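Polyketide biosynthesis cytochrome P450 PksS (Bacillus subtilis, PDB 4YZR) is a haem-dependent cytochrome P450 monooxygenase that acts on dihydrobacillaene in the biosynthesis of the antibiotic polyketide bacillaene in Bacillus subtilis. Local coordinates at residues 21-32 with 44-52. Residues are numbered along the deposited sequence; the frame is centred on the assembly and turned at random. Where two conformers were deposited one is given.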
ATOM      1  N   LEU A  21      13.276 -10.164   8.305  1.00 12.00           N
ATOM      2  CA  LEU A  21      12.845  -9.237   9.353  1.00 12.82           C
ATOM      3  C   LEU A  21      12.564  -9.987  10.695  1.00 12.25           C
ATOM      4  O   LEU A  21      12.822  -9.461  11.761  1.00 12.22           O
ATOM      5  CB  LEU A  21      11.623  -8.454   8.923  1.00 10.58           C
ATOM      6  CG  LEU A  21      11.745  -7.527   7.725  1.00 11.35           C
ATOM      7  CD1 LEU A  21      10.387  -6.921   7.414  1.00 12.62           C
ATOM      8  CD2 LEU A  21      12.767  -6.493   8.049  1.00 12.74           C
ATOM      9  N   GLY A  22      12.058 -11.196  10.589  1.00 12.10           N
ATOM     10  CA  GLY A  22      11.788 -12.028  11.771  1.00 12.70           C
ATOM     11  C   GLY A  22      13.060 -12.409  12.515  1.00 15.48           C
ATOM     12  O   GLY A  22      13.077 -12.461  13.767  1.00 15.50           O
ATOM     13  N   ARG A  23      14.099 -12.721  11.747  1.00 13.81           N
ATOM     14  CA  ARG A  23      15.391 -13.068  12.395  1.00 16.37           C
ATOM     15  C   ARG A  23      15.931 -11.879  13.091  1.00 16.46           C
ATOM     16  O   ARG A  23      16.358 -11.958  14.212  1.00 17.60           O
ATOM     17  CB  ARG A  23      16.366 -13.617  11.351  1.00 19.83           C
ATOM     18  CG  ARG A  23      17.786 -13.657  11.923  1.00 23.13           C
ATOM     19  CD  ARG A  23      18.762 -14.369  11.003  1.00 30.11           C
ATOM     20  NE  ARG A  23      19.165 -13.445   9.937  1.00 32.62           N
ATOM     21  CZ  ARG A  23      18.849 -13.554   8.629  1.00 38.24           C
ATOM     22  NH1 ARG A  23      18.066 -14.533   8.165  1.00 43.47           N
ATOM     23  NH2 ARG A  23      19.319 -12.640   7.766  1.00 40.12           N
ATOM     24  N   PHE A  24      15.876 -10.666  12.501  1.00 13.80           N
ATOM     25  CA  PHE A  24      16.243  -9.457  13.165  1.00 13.80           C
ATOM     26  C   PHE A  24      15.385  -9.196  14.401  1.00 13.57           C
ATOM     27  O   PHE A  24      15.927  -8.790  15.444  1.00 14.32           O
ATOM     28  CB  PHE A  24      16.234  -8.216  12.206  1.00 15.47           C
ATOM     29  CG  PHE A  24      17.500  -8.125  11.379  1.00 14.39           C
ATOM     30  CD1 PHE A  24      18.584  -7.490  11.912  1.00 17.39           C
ATOM     31  CD2 PHE A  24      17.585  -8.652  10.118  1.00 16.77           C
ATOM     32  CE1 PHE A  24      19.774  -7.397  11.178  1.00 18.92           C
ATOM     33  CE2 PHE A  24      18.795  -8.517   9.362  1.00 16.24           C
ATOM     34  CZ  PHE A  24      19.860  -7.920   9.927  1.00 19.68           C
ATOM     35  N   ARG A  25      14.108  -9.450  14.326  1.00 13.11           N
ATOM     36  CA  ARG A  25      13.254  -9.214  15.470  1.00 14.63           C
ATOM     37  C   ARG A  25      13.736 -10.042  16.676  1.00 13.18           C
ATOM     38  O   ARG A  25      13.755  -9.590  17.741  1.00 16.29           O
ATOM     39  CB  ARG A  25      11.801  -9.582  15.143  1.00 12.78           C
ATOM     40  CG  ARG A  25      10.830  -9.075  16.216  1.00 12.90           C
ATOM     41  CD  ARG A  25       9.372  -9.507  16.034  1.00 12.60           C
ATOM     42  NE  ARG A  25       9.311 -10.949  16.168  1.00 13.30           N
ATOM     43  CZ  ARG A  25       8.951 -11.798  15.244  1.00 14.21           C
ATOM     44  NH1 ARG A  25       8.476 -11.415  14.069  1.00 14.07           N
ATOM     45  NH2 ARG A  25       9.093 -13.067  15.469  1.00 17.65           N
ATOM     46  N   GLU A  26      14.095 -11.280  16.424  1.00 15.86           N
ATOM     47  CA  GLU A  26      14.537 -12.190  17.526  1.00 18.16           C
ATOM     48  C   GLU A  26      15.939 -11.908  17.933  1.00 21.25           C
ATOM     49  O   GLU A  26      16.194 -12.041  19.131  1.00 25.26           O
ATOM     50  CB  GLU A  26      14.447 -13.561  17.009  1.00 20.73           C
ATOM     51  CG  GLU A  26      13.056 -14.072  16.732  1.00 25.13           C
ATOM     52  CD  GLU A  26      13.032 -15.365  15.907  1.00 37.60           C
ATOM     53  OE1 GLU A  26      14.074 -15.755  15.303  1.00 50.52           O
ATOM     54  OE2 GLU A  26      11.949 -15.995  15.793  1.00 43.92           O
ATOM     55  N   GLU A  27      16.833 -11.498  17.049  1.00 20.83           N
ATOM     56  CA  GLU A  27      18.316 -11.434  17.327  1.00 20.80           C
ATOM     57  C   GLU A  27      18.885 -10.078  17.505  1.00 22.98           C
ATOM     58  O   GLU A  27      19.764  -9.872  18.337  1.00 26.48           O
ATOM     59  CB  GLU A  27      19.106 -12.151  16.270  1.00 25.13           C
ATOM     60  CG  GLU A  27      18.723 -13.611  16.138  1.00 28.81           C
ATOM     61  CD  GLU A  27      19.543 -14.341  15.133  1.00 37.69           C
ATOM     62  OE1 GLU A  27      20.618 -13.824  14.715  1.00 42.13           O
ATOM     63  OE2 GLU A  27      19.084 -15.441  14.729  1.00 44.58           O
ATOM     64  N   GLU A  28      18.392  -9.072  16.784  1.00 19.40           N
ATOM     65  CA  GLU A  28      18.920  -7.780  16.806  1.00 18.69           C
ATOM     66  C   GLU A  28      17.787  -6.812  16.367  1.00 16.03           C
ATOM     67  O   GLU A  28      17.823  -6.227  15.286  1.00 15.95           O
ATOM     68  CB  GLU A  28      20.105  -7.662  15.897  1.00 20.82           C
ATOM     69  CG  GLU A  28      20.969  -6.457  16.156  1.00 26.78           C
ATOM     70  CD  GLU A  28      22.233  -6.396  15.266  1.00 28.91           C
ATOM     71  OE1 GLU A  28      22.697  -7.436  14.744  1.00 37.41           O
ATOM     72  OE2 GLU A  28      22.698  -5.287  15.070  1.00 29.22           O
ATOM     73  N   PRO A  29      16.873  -6.625  17.316  1.00 15.48           N
ATOM     74  CA  PRO A  29      15.634  -5.894  16.954  1.00 15.82           C
ATOM     75  C   PRO A  29      15.795  -4.434  16.731  1.00 15.56           C
ATOM     76  O   PRO A  29      14.851  -3.780  16.177  1.00 14.58           O
ATOM     77  CB  PRO A  29      14.700  -6.281  18.100  1.00 16.55           C
ATOM     78  CG  PRO A  29      15.599  -6.519  19.299  1.00 17.67           C
ATOM     79  CD  PRO A  29      16.761  -7.251  18.669  1.00 17.27           C
ATOM     80  N   ILE A  30      16.893  -3.781  17.121  1.00 17.22           N
ATOM     81  CA  ILE A  30      17.180  -2.425  16.806  0.50 15.83           C
ATOM     82  C   ILE A  30      18.554  -2.447  16.163  1.00 17.41           C
ATOM     83  O   ILE A  30      19.575  -2.677  16.901  1.00 19.58           O
ATOM     84  CB  ILE A  30      17.163  -1.541  18.042  0.50 17.14           C
ATOM     85  CG1 ILE A  30      15.786  -1.620  18.671  0.50 17.76           C
ATOM     86  CG2 ILE A  30      17.584  -0.099  17.719  0.50 17.69           C
ATOM     87  CD1 ILE A  30      15.862  -0.986  20.016  0.50 18.03           C
ATOM     88  N   HIS A  31      18.626  -2.213  14.881  1.00 14.31           N
ATOM     89  CA  HIS A  31      19.856  -2.549  14.114  1.00 13.95           C
ATOM     90  C   HIS A  31      20.244  -1.464  13.285  1.00 14.71           C
ATOM     91  O   HIS A  31      19.518  -0.994  12.359  1.00 15.37           O
ATOM     92  CB  HIS A  31      19.531  -3.798  13.296  1.00 15.55           C
ATOM     93  CG  HIS A  31      20.577  -4.129  12.269  1.00 16.61           C
ATOM     94  ND1 HIS A  31      21.801  -4.692  12.608  1.00 19.99           N
ATOM     95  CD2 HIS A  31      20.615  -3.959  10.939  1.00 16.95           C
ATOM     96  CE1 HIS A  31      22.557  -4.791  11.531  1.00 18.92           C
ATOM     97  NE2 HIS A  31      21.866  -4.407  10.489  1.00 19.40           N
ATOM     98  N   ARG A  32      21.505  -0.965  13.422  1.00 16.17           N
ATOM     99  CA  ARG A  32      22.018   0.048  12.599  1.00 15.28           C
ATOM    100  C   ARG A  32      22.551  -0.483  11.256  1.00 15.87           C
ATOM    101  O   ARG A  32      23.247  -1.509  11.269  1.00 19.39           O
ATOM    102  CB  ARG A  32      23.155   0.779  13.329  1.00 18.11           C
ATOM    103  CG  ARG A  32      23.595   2.004  12.581  1.00 20.59           C
ATOM    104  CD  ARG A  32      24.670   2.843  13.297  1.00 28.06           C
ATOM    105  NE  ARG A  32      24.948   4.130  12.605  1.00 29.89           N
ATOM    106  CZ  ARG A  32      25.786   4.287  11.563  1.00 32.13           C
ATOM    107  NH1 ARG A  32      26.423   3.253  11.039  1.00 41.95           N
ATOM    108  NH2 ARG A  32      26.028   5.464  11.048  1.00 32.96           N
ATOM    109  N   ALA A  44      20.955   4.366   8.921  1.00 13.79           N
ATOM    110  CA  ALA A  44      19.544   3.923   9.174  1.00 12.59           C
ATOM    111  C   ALA A  44      19.488   2.938  10.269  1.00 14.12           C
ATOM    112  O   ALA A  44      20.414   2.209  10.655  1.00 15.21           O
ATOM    113  CB  ALA A  44      18.962   3.363   7.922  1.00 16.01           C
ATOM    114  N   TRP A  45      18.296   2.818  10.847  1.00 11.61           N
ATOM    115  CA  TRP A  45      18.002   1.850  11.881  1.00 12.76           C
ATOM    116  C   TRP A  45      16.799   1.008  11.487  1.00 12.51           C
ATOM    117  O   TRP A  45      15.795   1.575  11.115  1.00 13.51           O
ATOM    118  CB  TRP A  45      17.668   2.544  13.232  1.00 13.01           C
ATOM    119  CG  TRP A  45      18.843   3.303  13.804  1.00 13.58           C
ATOM    120  CD1 TRP A  45      19.198   4.542  13.523  1.00 14.29           C
ATOM    121  CD2 TRP A  45      19.796   2.790  14.720  1.00 14.48           C
ATOM    122  NE1 TRP A  45      20.332   4.879  14.217  1.00 16.21           N
ATOM    123  CE2 TRP A  45      20.713   3.803  14.949  1.00 16.14           C
ATOM    124  CE3 TRP A  45      19.954   1.574  15.356  1.00 15.11           C
ATOM    125  CZ2 TRP A  45      21.768   3.651  15.807  1.00 16.99           C
ATOM    126  CZ3 TRP A  45      21.006   1.428  16.223  1.00 17.23           C
ATOM    127  CH2 TRP A  45      21.889   2.470  16.436  1.00 19.12           C
ATOM    128  N   LEU A  46      16.949  -0.292  11.579  1.00 11.23           N
ATOM    129  CA  LEU A  46      15.872  -1.216  11.337  1.00 10.10           C
ATOM    130  C   LEU A  46      15.222  -1.574  12.637  1.00 12.15           C
ATOM    131  O   LEU A  46      15.886  -2.125  13.522  1.00 12.66           O
ATOM    132  CB  LEU A  46      16.392  -2.480  10.642  1.00 11.66           C
ATOM    133  CG  LEU A  46      15.366  -3.554  10.354  1.00 11.26           C
ATOM    134  CD1 LEU A  46      14.255  -3.051   9.428  1.00 12.07           C
ATOM    135  CD2 LEU A  46      16.028  -4.868   9.862  1.00 12.49           C
ATOM    136  N   ILE A  47      13.896  -1.358  12.776  1.00 10.64           N
ATOM    137  CA  ILE A  47      13.121  -1.611  13.972  1.00 10.84           C
ATOM    138  C   ILE A  47      12.146  -2.720  13.692  1.00 11.55           C
ATOM    139  O   ILE A  47      11.286  -2.550  12.776  1.00 11.58           O
ATOM    140  CB  ILE A  47      12.378  -0.297  14.360  1.00 11.33           C
ATOM    141  CG1 ILE A  47      13.303   0.915  14.344  1.00 12.81           C
ATOM    142  CG2 ILE A  47      11.675  -0.458  15.740  1.00 11.82           C
ATOM    143  CD1 ILE A  47      14.487   0.862  15.272  1.00 13.84           C
ATOM    144  N   THR A  48      12.289  -3.899  14.293  1.00 10.25           N
ATOM    145  CA  THR A  48      11.512  -5.058  13.951  1.00 10.36           C
ATOM    146  C   THR A  48      10.506  -5.573  14.891  1.00 10.40           C
ATOM    147  O   THR A  48       9.668  -6.384  14.535  1.00 11.40           O
ATOM    148  CB  THR A  48      12.408  -6.194  13.474  1.00 11.24           C
ATOM    149  OG1 THR A  48      13.546  -6.230  14.372  1.00 13.01           O
ATOM    150  CG2 THR A  48      12.924  -5.891  12.088  1.00 11.16           C
ATOM    151  N   ARG A  49      10.608  -5.178  16.195  1.00 10.87           N
ATOM    152  CA  ARG A  49       9.570  -5.561  17.135  1.00 10.36           C
ATOM    153  C   ARG A  49       8.343  -4.661  17.150  1.00  9.41           C
ATOM    154  O   ARG A  49       8.475  -3.482  16.892  1.00 10.58           O
ATOM    155  CB  ARG A  49      10.112  -5.507  18.564  1.00 11.95           C
ATOM    156  CG  ARG A  49      11.109  -6.643  18.895  1.00 13.29           C
ATOM    157  CD  ARG A  49      11.852  -6.283  20.223  1.00 14.72           C
ATOM    158  NE  ARG A  49      10.906  -6.116  21.345  1.00 14.86           N
ATOM    159  CZ  ARG A  49      10.591  -7.050  22.224  1.00 17.96           C
ATOM    160  NH1 ARG A  49       9.688  -6.796  23.165  1.00 19.48           N
ATOM    161  NH2 ARG A  49      11.097  -8.290  22.155  1.00 19.97           N
ATOM    162  N   TYR A  50       7.196  -5.208  17.507  1.00  9.62           N
ATOM    163  CA  TYR A  50       5.964  -4.428  17.514  1.00  9.47           C
ATOM    164  C   TYR A  50       6.050  -3.291  18.532  1.00 10.39           C
ATOM    165  O   TYR A  50       5.678  -2.160  18.278  1.00 10.09           O
ATOM    166  CB  TYR A  50       4.788  -5.333  17.826  1.00  9.73           C
ATOM    167  CG  TYR A  50       3.435  -4.716  17.734  1.00  9.62           C
ATOM    168  CD1 TYR A  50       2.862  -3.966  18.749  1.00  9.86           C
ATOM    169  CD2 TYR A  50       2.628  -4.961  16.608  1.00 11.08           C
ATOM    170  CE1 TYR A  50       1.588  -3.488  18.686  1.00 10.38           C
ATOM    171  CE2 TYR A  50       1.322  -4.479  16.542  1.00 11.46           C
ATOM    172  CZ  TYR A  50       0.805  -3.753  17.594  1.00 10.03           C
ATOM    173  OH  TYR A  50      -0.510  -3.318  17.574  1.00 11.58           O
ATOM    174  N   ASP A  51       6.523  -3.568  19.756  1.00 10.94           N
ATOM    175  CA  ASP A  51       6.552  -2.522  20.741  1.00 10.89           C
ATOM    176  C   ASP A  51       7.476  -1.431  20.357  1.00 10.26           C
ATOM    177  O   ASP A  51       7.127  -0.225  20.512  1.00 12.02           O
ATOM    178  CB  ASP A  51       6.949  -3.092  22.167  1.00 12.05           C
ATOM    179  CG  ASP A  51       8.268  -3.756  22.256  1.00 14.63           C
ATOM    180  OD1 ASP A  51       8.938  -4.156  21.296  1.00 15.17           O
ATOM    181  OD2 ASP A  51       8.806  -3.978  23.407  1.00 17.22           O
ATOM    182  N   ASP A  52       8.620  -1.757  19.790  1.00 10.88           N
ATOM    183  CA  ASP A  52       9.537  -0.692  19.377  1.00 11.45           C
ATOM    184  C   ASP A  52       9.054   0.088  18.135  1.00 11.19           C
ATOM    185  O   ASP A  52       9.192   1.308  18.028  1.00 11.22           O
ATOM    186  CB  ASP A  52      10.934  -1.210  19.066  1.00 12.95           C
ATOM    187  CG  ASP A  52      11.597  -1.901  20.276  1.00 15.00           C
ATOM    188  OD1 ASP A  52      11.407  -1.366  21.406  1.00 18.06           O
ATOM    189  OD2 ASP A  52      12.293  -2.904  20.139  1.00 15.54           O
TER
HETATM  190  O   HOH W   1      12.330  -9.876  20.107  1.00 24.28           O
HETATM  191  O   HOH W   2      15.929  -5.000  13.542  1.00 13.51           O
HETATM  192  O   HOH W   3      12.519  -3.560  17.469  1.00 13.95           O
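H31 and L46 form the hydrogen-bonded pair of an antiparallel ladder between strands 30-32 and 44-47, with L46 N to H31 O at 2.8 Å and H31 N to L46 O at 3.1 Å; I30–I47 and R32–W45 are the non-hydrogen-bonded pairs beside it. Past the strand end, T48 N donates to P29 O (3.2 Å), prolonging the pairing into the turn before helix 50-58. On the face carrying H31 and L46, helix 17-27 closes over the strands. The side chain of L46 leaves with CG anti to its backbone N (chi1 179°), which lifts CD2 over one face of the F24 ring, 4.2 Å from its centroid, while CD1 meets L21 CD2. That phenyl in turn places CE1 above the imidazole of H31, whose ND1 makes a nearly straight hydrogen bond to E28 OE2 (2.7 Å) and whose NE2 accepts one from F6 N. T48 tucks against the helix between L21 and R25, and its hydroxyl donates to a water that bridges E28 O and L46 O. A second water ties P29 O to R49 N and D52 OD2; D52 OD1 is held by Y302 OH and K303. R49 lays its CD on P29 CB (3.6 Å), then bends at chi3 to grip D51 side-on through NE and NH1. On the other sheet face, R32 CB sits over the six-membered ring of W45, 3.7 Å from its centroid; W45 NE1 is hydrogen-bonded to D311 OD2. With strand 312-315 running parallel alongside 42-47, this is the N-terminal β-hairpin of the cytochrome P450 fold's β-sheet region, packed against the preceding helix and set apart from the haem.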